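Local coordinates for protein tryptophane-5-halogenase (Microbispora sp. ATCC PTA-5024, PDB 5UAO) that probably uses reduced flavin to chlorinate a tryptophan of the lanthipeptide NAI-107 at carbon 5 of its indole ring, at residues R501-Q505 / S506-D510; L360-A363 / T364-I368. All blocks are in the same frame, centred on the assembly; numbering follows the deposited sequence.

In the fold
Both contacts are local, each within one continuous piece of chain: contact 2 between successive turns of a helix, contact 1 from a loop across the N-cap into a helix's first turn. Contact 2 lies wholly within helix 358-372, its centre about 11 Å from the centre of the chain, with every touching residue buried and Ile-362 close to the bound FAD; its side chains are mostly apolar, and beyond the backbone bonds the side-chain hydrogen bond across it runs from a threonine hydroxyl to a backbone carbonyl. Contact 1, whose centre is about 24 Å from that of the chain, is only partly buried; a water and a charged carboxylate join in. The two contacts do not touch.

Contact 1 (R501-Q505 / S506-D510); sequences RGLRQ and SEALD
Leu-503 sets its CD2 methyl against the carboxylate of Glu-507, 3.9 Å from OE2, the two side chains crossing at about a right angle. With CG opposite its own carbonyl carbon (chi1 -62°), the leucine carries its methyl groups to that carboxylate. Its CB also lies 4.4 Å from CB of Ala-508, the residue after that glutamate. On another side of the helix, Leu-509 leans on the extended chain of Gln-505, its CG 4.0 Å from Gln-505 CG.

Behind these side chains is the first turn of helix 505-514, with Arg-504 at the N-cap position. The Arg-504 carbonyl takes a long, weak bond from Ala-508 N; the next, from Leu-509 N to Gln-505 O, is firm at 2.9 Å. A water ties the cap back to the helix: it accepts from Arg-504 N at 2.9 Å and donates to Glu-507 OE1 at 2.7 Å.

Further out, Glu-507 OE2 forms a salt bridge with Arg-158, Arg-504 NH1 bonds to Asp-152 O, and backbone hydrogen bonds join Leu-503 to Val-154 and Val-156, tying the loop before the helix to strand 156-159 and the chain just ahead of it. The Glu-507 carboxylate is thus held at both oxygens, by water and by arginine, with leucine methyls beside it. A negative charge here, near the helix N-terminus, would probably be favoured by the helix dipole as well as by Arg-158.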
ATOM      1  N   ARG A 501     -19.211  28.666  17.830  1.00 37.89           N
ATOM      2  CA  ARG A 501     -18.600  29.994  17.937  1.00 37.82           C
ATOM      3  C   ARG A 501     -17.802  30.409  16.690  1.00 38.43           C
ATOM      4  O   ARG A 501     -17.312  31.539  16.614  1.00 32.38           O
ATOM      5  CB  ARG A 501     -17.665  30.047  19.156  1.00 40.45           C
ATOM      6  CG  ARG A 501     -18.419  29.687  20.412  1.00 46.47           C
ATOM      7  CD  ARG A 501     -17.745  30.168  21.662  1.00 50.66           C
ATOM      8  NE  ARG A 501     -16.404  29.619  21.848  1.00 59.16           N
ATOM      9  CZ  ARG A 501     -16.139  28.436  22.401  1.00 70.31           C
ATOM     10  NH1 ARG A 501     -17.136  27.645  22.784  1.00 77.67           N
ATOM     11  NH2 ARG A 501     -14.877  28.022  22.562  1.00 69.42           N
ATOM     12  N   GLY A 502     -17.691  29.524  15.682  1.00 35.58           N
ATOM     13  CA  GLY A 502     -16.946  29.874  14.480  1.00 30.79           C
ATOM     14  C   GLY A 502     -17.627  30.989  13.727  1.00 28.54           C
ATOM     15  O   GLY A 502     -18.828  31.166  13.800  1.00 29.89           O
ATOM     16  N   LEU A 503     -16.855  31.750  12.988  1.00 33.13           N
ATOM     17  CA  LEU A 503     -17.412  32.800  12.127  1.00 33.50           C
ATOM     18  C   LEU A 503     -18.251  32.152  10.982  1.00 31.25           C
ATOM     19  O   LEU A 503     -18.114  30.975  10.675  1.00 28.70           O
ATOM     20  CB  LEU A 503     -16.278  33.673  11.572  1.00 35.09           C
ATOM     21  CG  LEU A 503     -15.418  34.457  12.620  1.00 36.35           C
ATOM     22  CD1 LEU A 503     -14.358  35.263  11.924  1.00 39.95           C
ATOM     23  CD2 LEU A 503     -16.282  35.368  13.459  1.00 41.02           C
ATOM     24  N   ARG A 504     -19.127  32.933  10.410  1.00 29.80           N
ATOM     25  CA  ARG A 504     -19.666  32.631   9.091  1.00 32.62           C
ATOM     26  C   ARG A 504     -18.578  32.724   8.122  1.00 32.65           C
ATOM     27  O   ARG A 504     -17.673  33.574   8.302  1.00 29.09           O
ATOM     28  CB  ARG A 504     -20.724  33.616   8.713  1.00 33.20           C
ATOM     29  CG  ARG A 504     -21.926  33.479   9.624  1.00 37.51           C
ATOM     30  CD  ARG A 504     -22.632  32.144   9.496  1.00 38.73           C
ATOM     31  NE  ARG A 504     -23.815  32.160  10.366  1.00 43.58           N
ATOM     32  CZ  ARG A 504     -24.505  31.078  10.754  1.00 46.84           C
ATOM     33  NH1 ARG A 504     -24.182  29.855  10.356  1.00 44.26           N
ATOM     34  NH2 ARG A 504     -25.550  31.218  11.543  1.00 52.47           N
ATOM     35  N   GLN A 505     -18.682  31.960   7.023  1.00 27.31           N
ATOM     36  CA  GLN A 505     -17.539  31.903   6.080  1.00 28.10           C
ATOM     37  C   GLN A 505     -17.178  33.274   5.501  1.00 28.26           C
ATOM     38  O   GLN A 505     -15.989  33.606   5.293  1.00 26.76           O
ATOM     39  CB  GLN A 505     -17.786  30.848   4.973  1.00 29.43           C
ATOM     40  CG  GLN A 505     -16.805  30.946   3.868  1.00 28.53           C
ATOM     41  CD  GLN A 505     -16.836  29.833   2.806  1.00 29.02           C
ATOM     42  OE1 GLN A 505     -17.846  29.123   2.538  1.00 29.78           O
ATOM     43  NE2 GLN A 505     -15.758  29.754   2.156  1.00 24.42           N
ATOM     44  N   SER A 506     -18.186  34.062   5.182  1.00 28.05           N
ATOM     45  CA  SER A 506     -17.966  35.200   4.367  1.00 29.30           C
ATOM     46  C   SER A 506     -17.030  36.219   5.151  1.00 33.27           C
ATOM     47  O   SER A 506     -16.047  36.777   4.570  1.00 32.14           O
ATOM     48  CB  SER A 506     -19.320  35.825   3.985  1.00 32.47           C
ATOM     49  OG  SER A 506     -19.070  36.977   3.173  1.00 40.42           O
ATOM     50  N   GLU A 507     -17.267  36.348   6.457  1.00 32.25           N
ATOM     51  CA  GLU A 507     -16.425  37.192   7.346  1.00 38.28           C
ATOM     52  C   GLU A 507     -14.972  36.677   7.429  1.00 40.32           C
ATOM     53  O   GLU A 507     -13.989  37.431   7.380  1.00 32.24           O
ATOM     54  CB  GLU A 507     -17.014  37.240   8.761  1.00 43.17           C
ATOM     55  CG  GLU A 507     -16.349  38.333   9.628  1.00 47.56           C
ATOM     56  CD  GLU A 507     -16.968  38.483  11.017  1.00 52.20           C
ATOM     57  OE1 GLU A 507     -18.152  38.078  11.205  1.00 48.12           O
ATOM     58  OE2 GLU A 507     -16.250  38.992  11.935  1.00 52.92           O
ATOM     59  N   ALA A 508     -14.847  35.358   7.509  1.00 32.92           N
ATOM     60  CA  ALA A 508     -13.554  34.737   7.588  1.00 31.62           C
ATOM     61  C   ALA A 508     -12.725  34.866   6.312  1.00 33.90           C
ATOM     62  O   ALA A 508     -11.505  35.060   6.407  1.00 33.42           O
ATOM     63  CB  ALA A 508     -13.714  33.284   7.999  1.00 32.65           C
ATOM     64  N   LEU A 509     -13.355  34.763   5.132  1.00 31.91           N
ATOM     65  CA  LEU A 509     -12.656  34.972   3.865  1.00 31.79           C
ATOM     66  C   LEU A 509     -12.129  36.427   3.789  1.00 33.18           C
ATOM     67  O   LEU A 509     -11.040  36.664   3.305  1.00 39.00           O
ATOM     68  CB  LEU A 509     -13.562  34.727   2.639  1.00 32.29           C
ATOM     69  CG  LEU A 509     -13.958  33.296   2.388  1.00 29.60           C
ATOM     70  CD1 LEU A 509     -14.911  33.255   1.212  1.00 28.35           C
ATOM     71  CD2 LEU A 509     -12.694  32.504   2.059  1.00 30.65           C
ATOM     72  N   ASP A 510     -12.920  37.366   4.290  1.00 33.21           N
ATOM     73  CA  ASP A 510     -12.506  38.766   4.407  1.00 39.37           C
ATOM     74  C   ASP A 510     -11.289  38.976   5.322  1.00 35.78           C
ATOM     75  O   ASP A 510     -10.433  39.769   4.967  1.00 32.36           O
ATOM     76  CB  ASP A 510     -13.656  39.650   4.868  1.00 40.29           C
ATOM     77  CG  ASP A 510     -14.763  39.773   3.806  1.00 40.83           C
ATOM     78  OD1 ASP A 510     -14.540  39.482   2.592  1.00 35.28           O
ATOM     79  OD2 ASP A 510     -15.871  40.131   4.233  1.00 40.66           O
TER
HETATM   80  O   HOH W   1     -19.518  35.719  11.095  1.00 39.63           O

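Contact 2 (L360-A363 / T364-I368); sequences LMIA and TAVQI
Thr-364 grips Leu-360 O twice, through its backbone N and through OG1, each at 2.9 Å. The two donors come from opposite faces of the carbonyl plane, with the hydroxyl 37° out of it. This is the familiar bond of a helical threonine to the carbonyl four residues back, and chi1 of -58°, which lays OG1 beside the threonine's own N, makes it possible. A valine in place of this threonine would keep the shape but is likely to leave Leu-360 O with the backbone N-H alone from this residue. Met-361, bent at chi2 and chi3, runs alongside the threonine and brings SD to 4.1 Å from OG1.

Ala-365 sends its N-H to Met-361 O at 3.0 Å and rests its CB against the same oxygen. Val-366 N reaches Ile-362 O almost in line with the carbonyl, while Val-366 CG2 packs 3.3 Å from that oxygen and 4.2 Å from Ile-362 CG2. Gln-367 continues the alpha-helical pattern by bonding to Ala-363 O, and its OE1 is held by Tyr-77. Ile-368 N then closes on Thr-364 O.

Helix 358-372 is enclosed on several sides. Ile-362 and Val-366 face helix 39-51 and Val-344, with the side chain of Ile-362 about 4 Å from the bound FAD; Ala-363 meets helix 76-85; Met-361 and Thr-364 lean on Arg-393 of helix 383-406; and Gln-367 and Ile-368 touch Phe-447 of the second subunit.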
ATOM      1  N   LEU A 360      -7.526  16.181  -8.219  1.00 23.80           N
ATOM      2  CA  LEU A 360      -6.617  15.326  -7.487  1.00 24.27           C
ATOM      3  C   LEU A 360      -5.881  14.415  -8.402  1.00 23.50           C
ATOM      4  O   LEU A 360      -4.686  14.213  -8.266  1.00 25.01           O
ATOM      5  CB  LEU A 360      -7.413  14.478  -6.473  1.00 24.02           C
ATOM      6  CG  LEU A 360      -6.658  13.361  -5.730  1.00 25.64           C
ATOM      7  CD1 LEU A 360      -5.495  13.884  -4.890  1.00 29.60           C
ATOM      8  CD2 LEU A 360      -7.571  12.600  -4.814  1.00 26.39           C
ATOM      9  N   MET A 361      -6.601  13.747  -9.298  1.00 22.40           N
ATOM     10  CA  MET A 361      -5.963  12.817 -10.207  1.00 23.28           C
ATOM     11  C   MET A 361      -5.101  13.453 -11.291  1.00 22.33           C
ATOM     12  O   MET A 361      -4.158  12.794 -11.825  1.00 24.34           O
ATOM     13  CB  MET A 361      -7.012  11.884 -10.789  1.00 23.84           C
ATOM     14  CG  MET A 361      -7.516  10.890  -9.761  1.00 25.36           C
ATOM     15  SD  MET A 361      -6.293  10.084  -8.641  1.00 31.99           S
ATOM     16  CE  MET A 361      -5.263   9.172  -9.817  1.00 31.21           C
ATOM     17  N   ILE A 362      -5.467  14.673 -11.674  1.00 21.80           N
ATOM     18  CA  ILE A 362      -4.638  15.465 -12.548  1.00 22.82           C
ATOM     19  C   ILE A 362      -3.343  15.695 -11.782  1.00 24.46           C
ATOM     20  O   ILE A 362      -2.247  15.447 -12.308  1.00 24.16           O
ATOM     21  CB  ILE A 362      -5.278  16.784 -12.973  1.00 23.06           C
ATOM     22  CG1 ILE A 362      -6.260  16.507 -14.114  1.00 23.85           C
ATOM     23  CG2 ILE A 362      -4.215  17.792 -13.420  1.00 24.55           C
ATOM     24  CD1 ILE A 362      -7.297  17.565 -14.373  1.00 25.48           C
ATOM     25  N   ALA A 363      -3.460  16.198 -10.539  1.00 25.49           N
ATOM     26  CA  ALA A 363      -2.257  16.541  -9.774  1.00 25.14           C
ATOM     27  C   ALA A 363      -1.334  15.293  -9.595  1.00 26.80           C
ATOM     28  O   ALA A 363      -0.059  15.339  -9.646  1.00 26.91           O
ATOM     29  CB  ALA A 363      -2.644  17.117  -8.446  1.00 27.56           C
ATOM     30  N   THR A 364      -1.945  14.154  -9.348  1.00 25.20           N
ATOM     31  CA  THR A 364      -1.194  12.925  -9.178  1.00 26.21           C
ATOM     32  C   THR A 364      -0.477  12.527 -10.455  1.00 27.55           C
ATOM     33  O   THR A 364       0.709  12.173 -10.416  1.00 30.18           O
ATOM     34  CB  THR A 364      -2.170  11.741  -8.776  1.00 25.97           C
ATOM     35  OG1 THR A 364      -2.889  12.054  -7.561  1.00 27.03           O
ATOM     36  CG2 THR A 364      -1.423  10.505  -8.594  1.00 26.48           C
ATOM     37  N   ALA A 365      -1.183  12.556 -11.598  1.00 24.56           N
ATOM     38  CA  ALA A 365      -0.566  12.292 -12.904  1.00 23.62           C
ATOM     39  C   ALA A 365       0.590  13.259 -13.208  1.00 25.94           C
ATOM     40  O   ALA A 365       1.651  12.845 -13.702  1.00 27.66           O
ATOM     41  CB  ALA A 365      -1.627  12.367 -14.020  1.00 24.55           C
ATOM     42  N   VAL A 366       0.393  14.530 -12.880  1.00 24.98           N
ATOM     43  CA  VAL A 366       1.467  15.541 -13.035  1.00 27.17           C
ATOM     44  C   VAL A 366       2.702  15.198 -12.219  1.00 27.66           C
ATOM     45  O   VAL A 366       3.841  15.317 -12.710  1.00 27.43           O
ATOM     46  CB  VAL A 366       0.948  16.930 -12.719  1.00 25.24           C
ATOM     47  CG1 VAL A 366       2.041  17.992 -12.694  1.00 25.59           C
ATOM     48  CG2 VAL A 366      -0.063  17.351 -13.800  1.00 27.20           C
ATOM     49  N   GLN A 367       2.506  14.772 -10.979  1.00 27.82           N
ATOM     50  CA  GLN A 367       3.687  14.445 -10.140  1.00 25.90           C
ATOM     51  C   GLN A 367       4.407  13.276 -10.671  1.00 26.76           C
ATOM     52  O   GLN A 367       5.620  13.192 -10.615  1.00 27.73           O
ATOM     53  CB  GLN A 367       3.321  14.215  -8.656  1.00 27.95           C
ATOM     54  CG  GLN A 367       3.040  15.480  -7.987  1.00 33.50           C
ATOM     55  CD  GLN A 367       2.708  15.256  -6.545  1.00 38.40           C
ATOM     56  OE1 GLN A 367       1.521  15.225  -6.141  1.00 42.55           O
ATOM     57  NE2 GLN A 367       3.738  15.021  -5.777  1.00 37.44           N
ATOM     58  N   ILE A 368       3.658  12.308 -11.171  1.00 27.12           N
ATOM     59  CA  ILE A 368       4.242  11.146 -11.828  1.00 28.05           C
ATOM     60  C   ILE A 368       5.102  11.550 -13.031  1.00 28.47           C
ATOM     61  O   ILE A 368       6.287  11.162 -13.142  1.00 31.93           O
ATOM     62  CB  ILE A 368       3.132  10.148 -12.240  1.00 27.86           C
ATOM     63  CG1 ILE A 368       2.520   9.498 -10.986  1.00 28.59           C
ATOM     64  CG2 ILE A 368       3.616   9.055 -13.174  1.00 32.64           C
ATOM     65  CD1 ILE A 368       1.345   8.621 -11.315  1.00 27.25           C
TER